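Local atomic coordinates of rhodopsin (Todarodes pacificus, PDB entry 2Z73), a protein that acts as the squid's visual pigment, using light-driven isomerization of bound 11-cis retinal to all-trans to switch on G-protein signalling and phospholipase C. Residues N52-V55 and I56-T60; M92-S95 and C96-K100; M155-F158 and V159-S163. One frame throughout, in Å; residues are numbered along the deposited sequence.

Interaction 1 of 3, residues N52-V55 and I56-T60; sequences NGIV and IYLFT
The side chains of I54 and L58, and of V55 and F59, touch one turn apart in the cytoplasmic half of the first transmembrane helix, residues 31-61 of the seven-helix bundle. The N52 side chain is engaged elsewhere: ND2 bonds A308 O, and it packs on D80 of helix 70-87, joining the first helix to its neighbours. G53 contributes backbone alone, its O accepting Y57 N at 2.7 Å. At I54 the carbonyl receives L58 N at 2.7 Å, while the side chains run alongside each other, I54 CG2 meeting L58 CD2 at 3.7 Å. That methyl reaches L58 because it is the branch set anti to the backbone N, with CG1 held beside the N (chi1 -60°). L58 then continues onto helix 320-329, where it touches F322, A325 and I326. V55 O accepts F59 N at 2.7 Å and lies near the plane of the F59 ring, at its edge. The two side chains cross obliquely, V55 CG2 coming within 3.7 Å of F59 CD1, and the F59 ring goes on to meet that of F322. The last turn is tied twice at one acceptor: I56 O takes T60 N at 3.1 Å and T60 OG1 at 2.6 Å.

Interaction 2 of 3, residues M92-S95 and C96-K100; sequences MTIS and CFLKK
T93 and F97 pack alongside each other on the last turn of helix 91-97, the extracellular end of the second transmembrane helix, which closes in a Schellman motif. T93 places CG2 opposite its backbone N (chi1 -56° for OG1), and this methyl meets F97 CE2 at 3.3 Å. This leaves the hydroxyl beside the backbone N, where it makes weak bonds to G88 O and G38 O. F97 folds its ring back over the same turn with CG beside its own N (chi1 -61°), which brings T93 O over one ring face, toward the rim; that carbonyl also accepts F97 N at 3.2 Å. Farther round, I94 CG2 and L98 CD1 run side by side at 4.1 Å, on a face that reaches the protein surface. M92 CE lies 4.2 Å from C96 SG, and the M92 side chain also touches K305 of helix 294-306. S95 OG is bonded to L91 O.

The motif itself is built on the backbone. K100 N donates to S95 O at 2.9 Å and K99 N to C96 O, with K99 in the positive-phi conformation (59°) that reverses the chain. L98 N also reaches S95 O, at 3.3 Å, from the opposite face of the carbonyl plane to K100 N.

Both lysines then point outward from the cap, K99 NZ to a salt bridge with D31 and K100 NZ to Y13 O. The chemistry implies a helix end at which the carbonyls of S95 and C96 are taken up by the reversing chain, and whose positive charges, probably favoured by the helix dipole at this C-terminal end, tie it to the N-terminal part of the receptor.

Interaction 3 of 3, residues M155-F158 and V159-S163; sequences MIIF and VWLWS
The fourth transmembrane helix of the rhodopsin bundle, residues 149-167, carries an aromatic pair one turn apart, F158 and W162, on the side that meets helix 104-138. Each side chain has CG anti to its backbone N (chi1 161° in F158 and -175° in W162), which swings both rings to the same side of the helix, where they run side by side. F158 CE1 comes within 3.4 Å of W162 CE3, and F158 CZ lies above one face of the indole, toward its rim. The rings are inclined to each other at 50°, an oblique pairing. In return W162 CB sits over the face of the F158 ring, 4.3 Å from its centroid, a CH-pi contact. F158 packs further on M128 and W162 on M124, and the indole of W162 meets W166 edge to face one turn later.

W160, on another side of the helix, has its indole alongside the preceding turn: I156 O lies in the indole plane at its edge, 3.3 Å from W160 CD1, and accepts W160 N at 2.7 Å. The NE1 of that ring bonds N75 OD1, fastening the fourth helix to the second through a polar link between transmembrane helices. I157 CG2 and L161 CD2 add a flank of touching methyls at 3.8 Å, with L161 on the surface, where it may face lipid.

V159 is buried and packs on N75 and M121. Its carbonyl is gripped twice by the residue one turn on: S163 N donates to V159 O at 2.8 Å, and S163 OG reaches V159 O at the same distance from above the carbonyl plane.

How the interactions relate
All three are local contacts about a turn apart in one seven-helix bundle, the second at a helix end, and none touches another. Interactions 1 and 3 have centres 20 Å apart; between them runs helix 70-87, whose A77 packs on interaction 1 and whose N75 bonds interaction 3. Interaction 2, on helix 91-97 of the second transmembrane segment, is centred 30 Å from interaction 1 and 33 Å from interaction 3. It lies closer to the chromophore than interaction 3: the M92 side chain is about 6 Å from retinal, that of W162 about 10 Å. Interaction 1 lies beside alkyl chains, about 4 Å from docosane at I54 and from palmitic acid at I56.

Interaction 1 of 3, residues N52-V55 and I56-T60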
loop_
_atom_site.group_PDB
_atom_site.type_symbol
_atom_site.label_atom_id
_atom_site.label_comp_id
_atom_site.label_asym_id
_atom_site.label_seq_id
_atom_site.Cartn_x
_atom_site.Cartn_y
_atom_site.Cartn_z
ATOM N N ASN A 52 -9.894 -5.360 2.859
ATOM C CA ASN A 52 -9.084 -5.970 1.821
ATOM C C ASN A 52 -9.682 -7.272 1.332
ATOM O O ASN A 52 -9.504 -7.644 0.170
ATOM C CB ASN A 52 -7.645 -6.174 2.308
ATOM C CG ASN A 52 -6.851 -4.868 2.343
ATOM O OD1 ASN A 52 -6.695 -4.182 1.327
ATOM N ND2 ASN A 52 -6.346 -4.525 3.516
ATOM N N GLY A 53 -10.395 -7.966 2.216
ATOM C CA GLY A 53 -11.021 -9.214 1.812
ATOM C C GLY A 53 -12.079 -8.907 0.761
ATOM O O GLY A 53 -12.182 -9.580 -0.259
ATOM N N ILE A 54 -12.860 -7.865 1.020
ATOM C CA ILE A 54 -13.907 -7.465 0.106
ATOM C C ILE A 54 -13.376 -7.141 -1.283
ATOM O O ILE A 54 -13.959 -7.555 -2.281
ATOM C CB ILE A 54 -14.661 -6.244 0.631
ATOM C CG1 ILE A 54 -15.285 -6.572 1.985
ATOM C CG2 ILE A 54 -15.716 -5.823 -0.369
ATOM C CD1 ILE A 54 -16.155 -5.470 2.540
ATOM N N VAL A 55 -12.279 -6.395 -1.359
ATOM C CA VAL A 55 -11.734 -6.058 -2.660
ATOM C C VAL A 55 -11.282 -7.334 -3.349
ATOM O O VAL A 55 -11.620 -7.566 -4.512
ATOM C CB VAL A 55 -10.567 -4.998 -2.567
ATOM C CG1 VAL A 55 -9.800 -5.168 -1.284
ATOM C CG2 VAL A 55 -9.634 -5.123 -3.770
ATOM N N ILE A 56 -10.559 -8.185 -2.637
ATOM C CA ILE A 56 -10.123 -9.442 -3.233
ATOM C C ILE A 56 -11.320 -10.286 -3.688
ATOM O O ILE A 56 -11.313 -10.840 -4.788
ATOM C CB ILE A 56 -9.299 -10.289 -2.255
ATOM C CG1 ILE A 56 -8.002 -9.562 -1.884
ATOM C CG2 ILE A 56 -9.007 -11.654 -2.885
ATOM C CD1 ILE A 56 -7.126 -10.348 -0.923
ATOM N N TYR A 57 -12.339 -10.384 -2.837
ATOM C CA TYR A 57 -13.532 -11.162 -3.160
ATOM C C TYR A 57 -14.216 -10.579 -4.382
ATOM O O TYR A 57 -14.356 -11.257 -5.397
ATOM C CB TYR A 57 -14.501 -11.178 -1.967
ATOM C CG TYR A 57 -15.808 -11.914 -2.215
ATOM C CD1 TYR A 57 -17.010 -11.216 -2.327
ATOM C CD2 TYR A 57 -15.840 -13.303 -2.341
ATOM C CE1 TYR A 57 -18.202 -11.877 -2.555
ATOM C CE2 TYR A 57 -17.029 -13.972 -2.574
ATOM C CZ TYR A 57 -18.206 -13.254 -2.679
ATOM O OH TYR A 57 -19.399 -13.907 -2.912
ATOM N N LEU A 58 -14.623 -9.314 -4.287
ATOM C CA LEU A 58 -15.297 -8.635 -5.390
ATOM C C LEU A 58 -14.491 -8.582 -6.698
ATOM O O LEU A 58 -15.031 -8.862 -7.768
ATOM C CB LEU A 58 -15.692 -7.215 -4.966
ATOM C CG LEU A 58 -17.165 -6.978 -4.613
ATOM C CD1 LEU A 58 -17.773 -8.208 -3.965
ATOM C CD2 LEU A 58 -17.281 -5.772 -3.694
ATOM N N PHE A 59 -13.208 -8.236 -6.622
ATOM C CA PHE A 59 -12.412 -8.157 -7.843
ATOM C C PHE A 59 -12.165 -9.494 -8.543
ATOM O O PHE A 59 -12.149 -9.548 -9.769
ATOM C CB PHE A 59 -11.080 -7.431 -7.589
ATOM C CG PHE A 59 -11.151 -5.933 -7.802
ATOM C CD1 PHE A 59 -11.710 -5.096 -6.838
ATOM C CD2 PHE A 59 -10.673 -5.365 -8.979
ATOM C CE1 PHE A 59 -11.790 -3.712 -7.048
ATOM C CE2 PHE A 59 -10.749 -3.988 -9.197
ATOM C CZ PHE A 59 -11.307 -3.160 -8.231
ATOM N N THR A 60 -11.977 -10.570 -7.787
ATOM C CA THR A 60 -11.762 -11.865 -8.428
ATOM C C THR A 60 -13.065 -12.491 -8.932
ATOM O O THR A 60 -13.033 -13.361 -9.796
ATOM C CB THR A 60 -11.108 -12.902 -7.480
ATOM O OG1 THR A 60 -11.784 -12.896 -6.223
ATOM C CG2 THR A 60 -9.642 -12.605 -7.276
#

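Interaction 2 of 3, residues M92-S95 and C96-K100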
loop_
_atom_site.group_PDB
_atom_site.type_symbol
_atom_site.label_atom_id
_atom_site.label_comp_id
_atom_site.label_asym_id
_atom_site.label_seq_id
_atom_site.Cartn_x
_atom_site.Cartn_y
_atom_site.Cartn_z
ATOM N N MET A 92 0.292 -8.352 18.153
ATOM C CA MET A 92 0.524 -7.082 18.832
ATOM C C MET A 92 -0.542 -6.800 19.874
ATOM O O MET A 92 -0.235 -6.558 21.041
ATOM C CB MET A 92 0.594 -5.918 17.841
ATOM C CG MET A 92 1.106 -4.629 18.491
ATOM S SD MET A 92 1.223 -3.165 17.422
ATOM C CE MET A 92 1.729 -1.976 18.600
ATOM N N THR A 93 -1.796 -6.835 19.452
ATOM C CA THR A 93 -2.903 -6.574 20.352
ATOM C C THR A 93 -2.780 -7.341 21.661
ATOM O O THR A 93 -2.919 -6.755 22.733
ATOM C CB THR A 93 -4.236 -6.911 19.674
ATOM O OG1 THR A 93 -4.332 -6.165 18.458
ATOM C CG2 THR A 93 -5.424 -6.566 20.584
ATOM N N ILE A 94 -2.521 -8.645 21.583
ATOM C CA ILE A 94 -2.394 -9.452 22.792
ATOM C C ILE A 94 -1.171 -9.004 23.587
ATOM O O ILE A 94 -1.212 -8.940 24.811
ATOM C CB ILE A 94 -2.295 -10.962 22.456
ATOM C CG1 ILE A 94 -3.649 -11.463 21.956
ATOM C CG2 ILE A 94 -1.879 -11.769 23.678
ATOM C CD1 ILE A 94 -4.766 -11.300 22.951
ATOM N N SER A 95 -0.089 -8.683 22.882
ATOM C CA SER A 95 1.130 -8.233 23.529
ATOM C C SER A 95 0.879 -6.969 24.326
ATOM O O SER A 95 1.353 -6.832 25.456
ATOM C CB SER A 95 2.224 -7.976 22.499
ATOM O OG SER A 95 2.847 -9.189 22.141
ATOM N N CYS A 96 0.127 -6.046 23.742
ATOM C CA CYS A 96 -0.174 -4.805 24.436
ATOM C C CYS A 96 -0.942 -5.056 25.725
ATOM O O CYS A 96 -0.488 -4.670 26.800
ATOM C CB CYS A 96 -0.966 -3.862 23.527
ATOM S SG CYS A 96 0.023 -3.117 22.208
ATOM N N PHE A 97 -2.092 -5.720 25.632
ATOM C CA PHE A 97 -2.899 -5.994 26.823
ATOM C C PHE A 97 -2.169 -6.666 27.967
ATOM O O PHE A 97 -2.687 -6.713 29.073
ATOM C CB PHE A 97 -4.130 -6.823 26.467
ATOM C CG PHE A 97 -5.052 -6.146 25.503
ATOM C CD1 PHE A 97 -5.229 -4.766 25.542
ATOM C CD2 PHE A 97 -5.746 -6.888 24.561
ATOM C CE1 PHE A 97 -6.085 -4.132 24.647
ATOM C CE2 PHE A 97 -6.604 -6.266 23.663
ATOM C CZ PHE A 97 -6.775 -4.887 23.702
ATOM N N LEU A 98 -0.977 -7.191 27.705
ATOM C CA LEU A 98 -0.181 -7.854 28.743
ATOM C C LEU A 98 1.049 -7.013 29.014
ATOM O O LEU A 98 1.876 -7.340 29.874
ATOM C CB LEU A 98 0.264 -9.245 28.284
ATOM C CG LEU A 98 -0.826 -10.287 28.061
ATOM C CD1 LEU A 98 -0.208 -11.517 27.415
ATOM C CD2 LEU A 98 -1.494 -10.631 29.399
ATOM N N LYS A 99 1.173 -5.935 28.253
ATOM C CA LYS A 99 2.306 -5.033 28.383
ATOM C C LYS A 99 3.608 -5.784 28.148
ATOM O O LYS A 99 4.619 -5.477 28.768
ATOM C CB LYS A 99 2.281 -4.387 29.766
ATOM C CG LYS A 99 1.030 -3.529 29.967
ATOM C CD LYS A 99 0.456 -3.614 31.367
ATOM C CE LYS A 99 1.333 -2.925 32.381
ATOM N NZ LYS A 99 0.695 -2.955 33.725
ATOM N N LYS A 100 3.579 -6.763 27.240
ATOM C CA LYS A 100 4.759 -7.560 26.924
ATOM C C LYS A 100 4.566 -8.476 25.714
ATOM O O LYS A 100 3.469 -8.977 25.490
ATOM C CB LYS A 100 5.147 -8.407 28.137
ATOM C CG LYS A 100 6.373 -9.269 27.921
ATOM C CD LYS A 100 6.924 -9.796 29.243
ATOM C CE LYS A 100 7.281 -8.651 30.186
ATOM N NZ LYS A 100 8.185 -7.661 29.540
#

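Interaction 3 of 3, residues M155-F158 and V159-S163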
loop_
_atom_site.group_PDB
_atom_site.type_symbol
_atom_site.label_atom_id
_atom_site.label_comp_id
_atom_site.label_asym_id
_atom_site.label_seq_id
_atom_site.Cartn_x
_atom_site.Cartn_y
_atom_site.Cartn_z
ATOM N N MET A 155 4.945 -9.183 -13.944
ATOM C CA MET A 155 5.162 -8.028 -13.083
ATOM C C MET A 155 4.976 -8.350 -11.591
ATOM O O MET A 155 5.837 -8.010 -10.778
ATOM C CB MET A 155 4.257 -6.860 -13.530
ATOM C CG MET A 155 4.818 -6.127 -14.767
ATOM S SD MET A 155 3.673 -5.189 -15.823
ATOM C CE MET A 155 3.752 -3.555 -15.072
ATOM N N ILE A 156 3.888 -9.025 -11.217
ATOM C CA ILE A 156 3.712 -9.338 -9.797
ATOM C C ILE A 156 4.815 -10.278 -9.305
ATOM O O ILE A 156 5.255 -10.170 -8.159
ATOM C CB ILE A 156 2.325 -9.962 -9.480
ATOM C CG1 ILE A 156 2.278 -11.419 -9.926
ATOM C CG2 ILE A 156 1.226 -9.154 -10.155
ATOM C CD1 ILE A 156 0.989 -12.116 -9.547
ATOM N N ILE A 157 5.264 -11.192 -10.167
ATOM C CA ILE A 157 6.342 -12.102 -9.796
ATOM C C ILE A 157 7.565 -11.259 -9.446
ATOM O O ILE A 157 8.296 -11.569 -8.497
ATOM C CB ILE A 157 6.730 -13.058 -10.946
ATOM C CG1 ILE A 157 5.615 -14.076 -11.184
ATOM C CG2 ILE A 157 8.030 -13.776 -10.604
ATOM C CD1 ILE A 157 5.934 -15.086 -12.272
ATOM N N PHE A 158 7.796 -10.199 -10.219
ATOM C CA PHE A 158 8.920 -9.317 -9.933
ATOM C C PHE A 158 8.654 -8.689 -8.567
ATOM O O PHE A 158 9.538 -8.624 -7.709
ATOM C CB PHE A 158 9.044 -8.206 -10.975
ATOM C CG PHE A 158 9.861 -7.033 -10.504
ATOM C CD1 PHE A 158 11.213 -7.183 -10.206
ATOM C CD2 PHE A 158 9.270 -5.787 -10.314
ATOM C CE1 PHE A 158 11.969 -6.104 -9.718
ATOM C CE2 PHE A 158 10.016 -4.705 -9.827
ATOM C CZ PHE A 158 11.367 -4.868 -9.529
ATOM N N VAL A 159 7.421 -8.223 -8.385
ATOM C CA VAL A 159 7.018 -7.603 -7.137
ATOM C C VAL A 159 7.319 -8.515 -5.953
ATOM O O VAL A 159 7.943 -8.096 -4.982
ATOM C CB VAL A 159 5.510 -7.305 -7.111
ATOM C CG1 VAL A 159 5.152 -6.634 -5.794
ATOM C CG2 VAL A 159 5.113 -6.438 -8.310
ATOM N N TRP A 160 6.866 -9.763 -6.028
ATOM C CA TRP A 160 7.098 -10.690 -4.936
ATOM C C TRP A 160 8.579 -10.916 -4.692
ATOM O O TRP A 160 9.046 -10.799 -3.565
ATOM C CB TRP A 160 6.372 -12.019 -5.183
ATOM C CG TRP A 160 4.912 -11.992 -4.782
ATOM C CD1 TRP A 160 3.870 -11.486 -5.503
ATOM C CD2 TRP A 160 4.350 -12.469 -3.548
ATOM N NE1 TRP A 160 2.692 -11.618 -4.799
ATOM C CE2 TRP A 160 2.960 -12.218 -3.597
ATOM C CE3 TRP A 160 4.887 -13.085 -2.406
ATOM C CZ2 TRP A 160 2.100 -12.562 -2.549
ATOM C CZ3 TRP A 160 4.030 -13.428 -1.365
ATOM C CH2 TRP A 160 2.650 -13.165 -1.446
ATOM N N LEU A 161 9.331 -11.228 -5.738
ATOM C CA LEU A 161 10.762 -11.446 -5.574
ATOM C C LEU A 161 11.408 -10.218 -4.952
ATOM O O LEU A 161 12.131 -10.312 -3.955
ATOM C CB LEU A 161 11.420 -11.758 -6.917
ATOM C CG LEU A 161 11.522 -13.248 -7.221
ATOM C CD1 LEU A 161 12.232 -13.934 -6.058
ATOM C CD2 LEU A 161 10.139 -13.846 -7.411
ATOM N N TRP A 162 11.143 -9.063 -5.545
ATOM C CA TRP A 162 11.682 -7.807 -5.050
ATOM C C TRP A 162 11.387 -7.649 -3.555
ATOM O O TRP A 162 12.304 -7.539 -2.742
ATOM C CB TRP A 162 11.065 -6.656 -5.844
ATOM C CG TRP A 162 11.607 -5.309 -5.519
ATOM C CD1 TRP A 162 11.089 -4.411 -4.635
ATOM C CD2 TRP A 162 12.767 -4.695 -6.087
ATOM N NE1 TRP A 162 11.854 -3.268 -4.620
ATOM C CE2 TRP A 162 12.892 -3.417 -5.502
ATOM C CE3 TRP A 162 13.714 -5.100 -7.036
ATOM C CZ2 TRP A 162 13.930 -2.538 -5.835
ATOM C CZ3 TRP A 162 14.746 -4.225 -7.367
ATOM C CH2 TRP A 162 14.843 -2.957 -6.766
ATOM N N SER A 163 10.103 -7.662 -3.202
ATOM C CA SER A 163 9.666 -7.509 -1.813
ATOM C C SER A 163 10.352 -8.454 -0.829
ATOM O O SER A 163 10.805 -8.035 0.231
ATOM C CB SER A 163 8.162 -7.708 -1.715
ATOM O OG SER A 163 7.485 -6.774 -2.525
#